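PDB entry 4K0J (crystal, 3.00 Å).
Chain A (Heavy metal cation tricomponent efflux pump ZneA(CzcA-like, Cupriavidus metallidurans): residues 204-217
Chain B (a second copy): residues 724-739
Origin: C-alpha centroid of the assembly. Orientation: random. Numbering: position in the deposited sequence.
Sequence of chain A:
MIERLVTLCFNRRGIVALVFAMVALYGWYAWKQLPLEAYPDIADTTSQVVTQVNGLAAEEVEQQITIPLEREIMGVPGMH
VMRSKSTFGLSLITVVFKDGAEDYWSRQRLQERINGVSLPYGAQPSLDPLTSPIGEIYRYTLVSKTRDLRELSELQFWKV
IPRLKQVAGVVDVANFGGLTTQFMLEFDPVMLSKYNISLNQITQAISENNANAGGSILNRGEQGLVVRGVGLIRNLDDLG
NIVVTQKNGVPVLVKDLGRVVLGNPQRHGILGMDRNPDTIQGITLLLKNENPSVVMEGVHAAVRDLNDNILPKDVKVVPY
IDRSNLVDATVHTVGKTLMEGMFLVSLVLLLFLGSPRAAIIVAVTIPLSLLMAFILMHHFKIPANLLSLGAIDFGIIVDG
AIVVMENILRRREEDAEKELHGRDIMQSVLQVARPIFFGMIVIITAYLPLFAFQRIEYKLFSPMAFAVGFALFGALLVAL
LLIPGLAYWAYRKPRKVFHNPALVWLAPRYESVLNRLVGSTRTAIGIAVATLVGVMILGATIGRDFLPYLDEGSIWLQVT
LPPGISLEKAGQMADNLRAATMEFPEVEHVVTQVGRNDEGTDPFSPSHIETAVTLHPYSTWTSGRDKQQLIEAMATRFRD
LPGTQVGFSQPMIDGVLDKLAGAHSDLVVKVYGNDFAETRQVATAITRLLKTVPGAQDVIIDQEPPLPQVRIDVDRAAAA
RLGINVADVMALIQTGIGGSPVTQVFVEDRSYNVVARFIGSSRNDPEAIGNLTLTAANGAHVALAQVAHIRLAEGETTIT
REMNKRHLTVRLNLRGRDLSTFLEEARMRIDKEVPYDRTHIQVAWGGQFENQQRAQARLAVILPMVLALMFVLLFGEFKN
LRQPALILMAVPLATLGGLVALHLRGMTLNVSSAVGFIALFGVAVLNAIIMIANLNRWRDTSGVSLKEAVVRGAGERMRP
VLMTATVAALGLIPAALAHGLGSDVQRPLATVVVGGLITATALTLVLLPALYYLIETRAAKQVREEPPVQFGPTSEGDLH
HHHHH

Chain A 204-217: QAISENNANAGGSI
Chain B (724-739) INVADVMALIQTGIGG

In this contact between two copies of the efflux pump ZneA, a chain A loop leading into strand 213-217 lies along helix 726-738 of chain B. Strand and helix run nearly the same way, their N-to-C directions 21° apart and their axes 6.5 Å apart at closest. CA atoms pair N209(A) with A727(B) at 4.3 Å, A213(A) with M730(B) at 4.9 Å and G215(A) with G738(B) at 3.8 Å.

A213(A), extended at phi/psi -121/142, points its CB toward the helix. CB of A213(A) lies 3.6 Å from CB of I733(B) (chi1 m, chi2 t) and 3.7 Å from SD of M730(B) (chi1 m, chi2 m, chi3 114°); being small, it lets the strand backbone come close. M730(B) also brings its CG to 3.1 Å from O of A211(A).

N209(A), phi/psi -67/60 with chi1 p and chi2 91°, covers as much surface. Its CB packs 3.6 Å from CG1 of V726(B) and 3.7 Å from N of A727(B), while its polar end suits the neighbourhood of N725(B): ND2 of N209(A) is 3.5 Å from ND2 of N725(B), without a hydrogen bond. N725(B) (chi1 m) precedes the helix without a side-chain capping bond; its N instead donates to OD2 of D728(B) at 3.0 Å.

The CA-to-CB bond of Q734(B) points sideways to the strand, but chi1 t, chi2 p and chi3 62° bring the amide to it. The long, polar side chain can therefore reach the backbone: N of G214(A) donates to OE1 of Q734(B) at 3.1 Å and 156°. NE2 of Q734(B) is 2.9 Å from O of G214(A), but the angle is too poor for a hydrogen bond.

Glycines permit the tight approach beyond. A CB on G215(A) would sit 3.3 Å from CG2 of I733(B); one on G738(B) would clash with O of G214(A) at 2.9 Å and O of Q734(B) at 2.7 Å. G738(B) belongs to the wider pi-type turn, 732-738.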

# COMPACT_ATOMS: atom_id res chain seq x y z
N GLN A 204 -4.49 35.70 -28.42
CA GLN A 204 -4.09 34.47 -29.08
C GLN A 204 -2.87 34.73 -29.96
O GLN A 204 -2.31 33.82 -30.56
CB GLN A 204 -5.24 33.89 -29.91
CG GLN A 204 -5.22 32.37 -30.01
CD GLN A 204 -6.31 31.84 -30.92
OE1 GLN A 204 -6.75 32.51 -31.85
NE2 GLN A 204 -6.76 30.62 -30.64
N ALA A 205 -2.48 36.00 -30.02
CA ALA A 205 -1.29 36.42 -30.76
C ALA A 205 -0.13 36.66 -29.80
O ALA A 205 0.98 36.18 -30.03
CB ALA A 205 -1.58 37.67 -31.56
N ILE A 206 -0.39 37.40 -28.73
CA ILE A 206 0.63 37.69 -27.72
C ILE A 206 0.92 36.43 -26.90
O ILE A 206 1.98 36.30 -26.29
CB ILE A 206 0.22 38.90 -26.83
CG1 ILE A 206 1.24 39.15 -25.71
CG2 ILE A 206 -1.16 38.71 -26.26
CD1 ILE A 206 0.88 40.30 -24.79
N SER A 207 -0.01 35.47 -26.95
CA SER A 207 0.22 34.15 -26.37
C SER A 207 1.21 33.36 -27.22
O SER A 207 1.87 32.46 -26.72
CB SER A 207 -1.09 33.37 -26.26
OG SER A 207 -2.06 34.09 -25.53
N GLU A 208 1.29 33.69 -28.50
CA GLU A 208 2.11 32.93 -29.44
C GLU A 208 3.61 33.23 -29.34
O GLU A 208 4.39 32.36 -28.95
CB GLU A 208 1.63 33.14 -30.88
CG GLU A 208 0.39 32.34 -31.24
CD GLU A 208 -0.05 32.57 -32.68
OE1 GLU A 208 0.60 33.38 -33.37
OE2 GLU A 208 -1.04 31.93 -33.10
N ASN A 209 4.01 34.44 -29.71
CA ASN A 209 5.43 34.78 -29.82
C ASN A 209 6.20 34.79 -28.49
O ASN A 209 6.76 35.81 -28.08
CB ASN A 209 5.62 36.10 -30.59
CG ASN A 209 4.84 37.25 -30.00
OD1 ASN A 209 5.34 37.98 -29.15
ND2 ASN A 209 3.60 37.41 -30.46
N ASN A 210 6.22 33.64 -27.83
CA ASN A 210 6.98 33.43 -26.62
C ASN A 210 7.17 31.94 -26.37
O ASN A 210 6.61 31.38 -25.43
CB ASN A 210 6.30 34.08 -25.41
CG ASN A 210 7.09 33.90 -24.13
OD1 ASN A 210 8.00 34.67 -23.83
ND2 ASN A 210 6.75 32.86 -23.37
N ALA A 211 7.95 31.31 -27.24
CA ALA A 211 8.25 29.89 -27.12
C ALA A 211 9.49 29.58 -27.93
O ALA A 211 9.42 29.47 -29.16
CB ALA A 211 7.07 29.06 -27.59
N ASN A 212 10.62 29.44 -27.25
CA ASN A 212 11.89 29.15 -27.89
C ASN A 212 11.84 27.95 -28.82
O ASN A 212 10.97 27.08 -28.69
CB ASN A 212 12.99 28.95 -26.85
CG ASN A 212 13.34 30.22 -26.12
OD1 ASN A 212 13.03 31.32 -26.58
ND2 ASN A 212 13.99 30.09 -24.97
N ALA A 213 12.78 27.89 -29.74
CA ALA A 213 12.85 26.79 -30.68
C ALA A 213 14.18 26.09 -30.55
O ALA A 213 15.21 26.73 -30.33
CB ALA A 213 12.66 27.31 -32.10
N GLY A 214 14.16 24.77 -30.66
CA GLY A 214 15.37 23.98 -30.72
C GLY A 214 15.48 23.41 -32.12
O GLY A 214 14.51 22.89 -32.65
N GLY A 215 16.67 23.51 -32.71
CA GLY A 215 16.86 23.09 -34.09
C GLY A 215 17.65 21.80 -34.24
O GLY A 215 18.10 21.47 -35.34
N SER A 216 17.80 21.07 -33.13
CA SER A 216 18.61 19.85 -33.09
C SER A 216 20.05 20.12 -33.54
O SER A 216 20.58 21.21 -33.33
CB SER A 216 17.99 18.72 -33.92
OG SER A 216 18.10 18.97 -35.32
N ILE A 217 20.67 19.14 -34.18
CA ILE A 217 22.08 19.26 -34.51
C ILE A 217 22.34 19.69 -35.95
O ILE A 217 21.74 19.17 -36.89
CB ILE A 217 22.87 17.97 -34.16
CG1 ILE A 217 22.88 17.75 -32.64
CG2 ILE A 217 24.30 18.04 -34.67
CD1 ILE A 217 23.73 16.59 -32.20
N ILE B 724 6.27 40.93 -38.37
CA ILE B 724 6.52 39.49 -38.29
C ILE B 724 6.47 39.02 -36.83
O ILE B 724 6.93 39.74 -35.93
CB ILE B 724 7.89 39.13 -38.90
CG1 ILE B 724 7.79 39.05 -40.42
CG2 ILE B 724 8.41 37.80 -38.38
CD1 ILE B 724 9.12 39.07 -41.11
N ASN B 725 5.91 37.84 -36.60
CA ASN B 725 5.86 37.26 -35.26
C ASN B 725 7.01 36.29 -34.98
O ASN B 725 7.38 35.49 -35.84
CB ASN B 725 4.52 36.56 -35.02
CG ASN B 725 3.38 37.53 -34.83
OD1 ASN B 725 3.26 38.52 -35.55
ND2 ASN B 725 2.54 37.26 -33.84
N VAL B 726 7.56 36.35 -33.77
CA VAL B 726 8.68 35.49 -33.41
C VAL B 726 8.23 34.03 -33.39
O VAL B 726 9.05 33.11 -33.51
CB VAL B 726 9.32 35.90 -32.06
CG1 VAL B 726 8.83 37.28 -31.64
CG2 VAL B 726 9.05 34.86 -30.97
N ALA B 727 6.93 33.82 -33.26
CA ALA B 727 6.36 32.48 -33.36
C ALA B 727 6.64 31.88 -34.74
O ALA B 727 6.91 30.69 -34.86
CB ALA B 727 4.87 32.51 -33.07
N ASP B 728 6.55 32.72 -35.77
CA ASP B 728 6.80 32.29 -37.14
C ASP B 728 8.22 31.76 -37.26
O ASP B 728 8.47 30.73 -37.89
CB ASP B 728 6.61 33.44 -38.14
CG ASP B 728 5.48 34.38 -37.77
OD1 ASP B 728 4.66 34.01 -36.91
OD2 ASP B 728 5.43 35.50 -38.34
N VAL B 729 9.15 32.49 -36.65
CA VAL B 729 10.56 32.13 -36.65
C VAL B 729 10.78 30.82 -35.91
O VAL B 729 11.46 29.92 -36.41
CB VAL B 729 11.39 33.21 -35.95
CG1 VAL B 729 12.87 32.99 -36.20
CG2 VAL B 729 10.96 34.59 -36.43
N MET B 730 10.20 30.71 -34.72
CA MET B 730 10.31 29.50 -33.91
C MET B 730 9.73 28.28 -34.62
O MET B 730 10.22 27.17 -34.45
CB MET B 730 9.62 29.70 -32.56
CG MET B 730 10.12 30.91 -31.79
SD MET B 730 11.90 30.89 -31.54
CE MET B 730 12.40 32.30 -32.52
N ALA B 731 8.70 28.48 -35.43
CA ALA B 731 8.15 27.41 -36.26
C ALA B 731 9.08 27.10 -37.43
O ALA B 731 9.19 25.96 -37.88
CB ALA B 731 6.77 27.78 -36.75
N LEU B 732 9.74 28.14 -37.94
CA LEU B 732 10.72 28.00 -39.01
C LEU B 732 11.87 27.10 -38.56
O LEU B 732 12.39 26.31 -39.34
CB LEU B 732 11.26 29.37 -39.41
CG LEU B 732 12.67 29.45 -40.02
CD1 LEU B 732 12.69 28.85 -41.41
CD2 LEU B 732 13.15 30.89 -40.04
N ILE B 733 12.24 27.24 -37.28
CA ILE B 733 13.35 26.47 -36.72
C ILE B 733 12.93 25.09 -36.26
O ILE B 733 13.52 24.08 -36.65
CB ILE B 733 13.95 27.18 -35.50
CG1 ILE B 733 14.44 28.57 -35.88
CG2 ILE B 733 15.06 26.33 -34.91
CD1 ILE B 733 14.73 29.45 -34.70
N GLN B 734 11.90 25.06 -35.42
CA GLN B 734 11.45 23.82 -34.81
C GLN B 734 11.02 22.83 -35.89
O GLN B 734 11.26 21.63 -35.77
CB GLN B 734 10.29 24.09 -33.84
CG GLN B 734 10.11 23.03 -32.77
CD GLN B 734 11.12 23.15 -31.64
OE1 GLN B 734 11.16 24.16 -30.94
NE2 GLN B 734 11.94 22.12 -31.47
N THR B 735 10.41 23.34 -36.96
CA THR B 735 9.91 22.48 -38.03
C THR B 735 10.83 22.50 -39.24
O THR B 735 11.28 21.45 -39.69
CB THR B 735 8.49 22.88 -38.47
OG1 THR B 735 7.63 22.97 -37.32
CG2 THR B 735 7.93 21.86 -39.44
N GLY B 736 11.11 23.68 -39.76
CA GLY B 736 11.91 23.79 -40.96
C GLY B 736 13.35 23.35 -40.76
O GLY B 736 13.91 22.64 -41.59
N ILE B 737 13.95 23.78 -39.66
CA ILE B 737 15.32 23.42 -39.36
C ILE B 737 15.37 22.17 -38.48
O ILE B 737 16.03 21.19 -38.83
CB ILE B 737 16.06 24.57 -38.66
CG1 ILE B 737 16.11 25.80 -39.57
CG2 ILE B 737 17.47 24.14 -38.26
CD1 ILE B 737 16.70 27.01 -38.89
N GLY B 738 14.67 22.21 -37.35
CA GLY B 738 14.63 21.09 -36.42
C GLY B 738 13.99 19.86 -37.03
O GLY B 738 14.60 18.80 -37.09
N GLY B 739 12.74 20.01 -37.47
CA GLY B 739 12.03 18.92 -38.11
C GLY B 739 11.17 18.10 -37.17
O GLY B 739 11.41 16.91 -36.98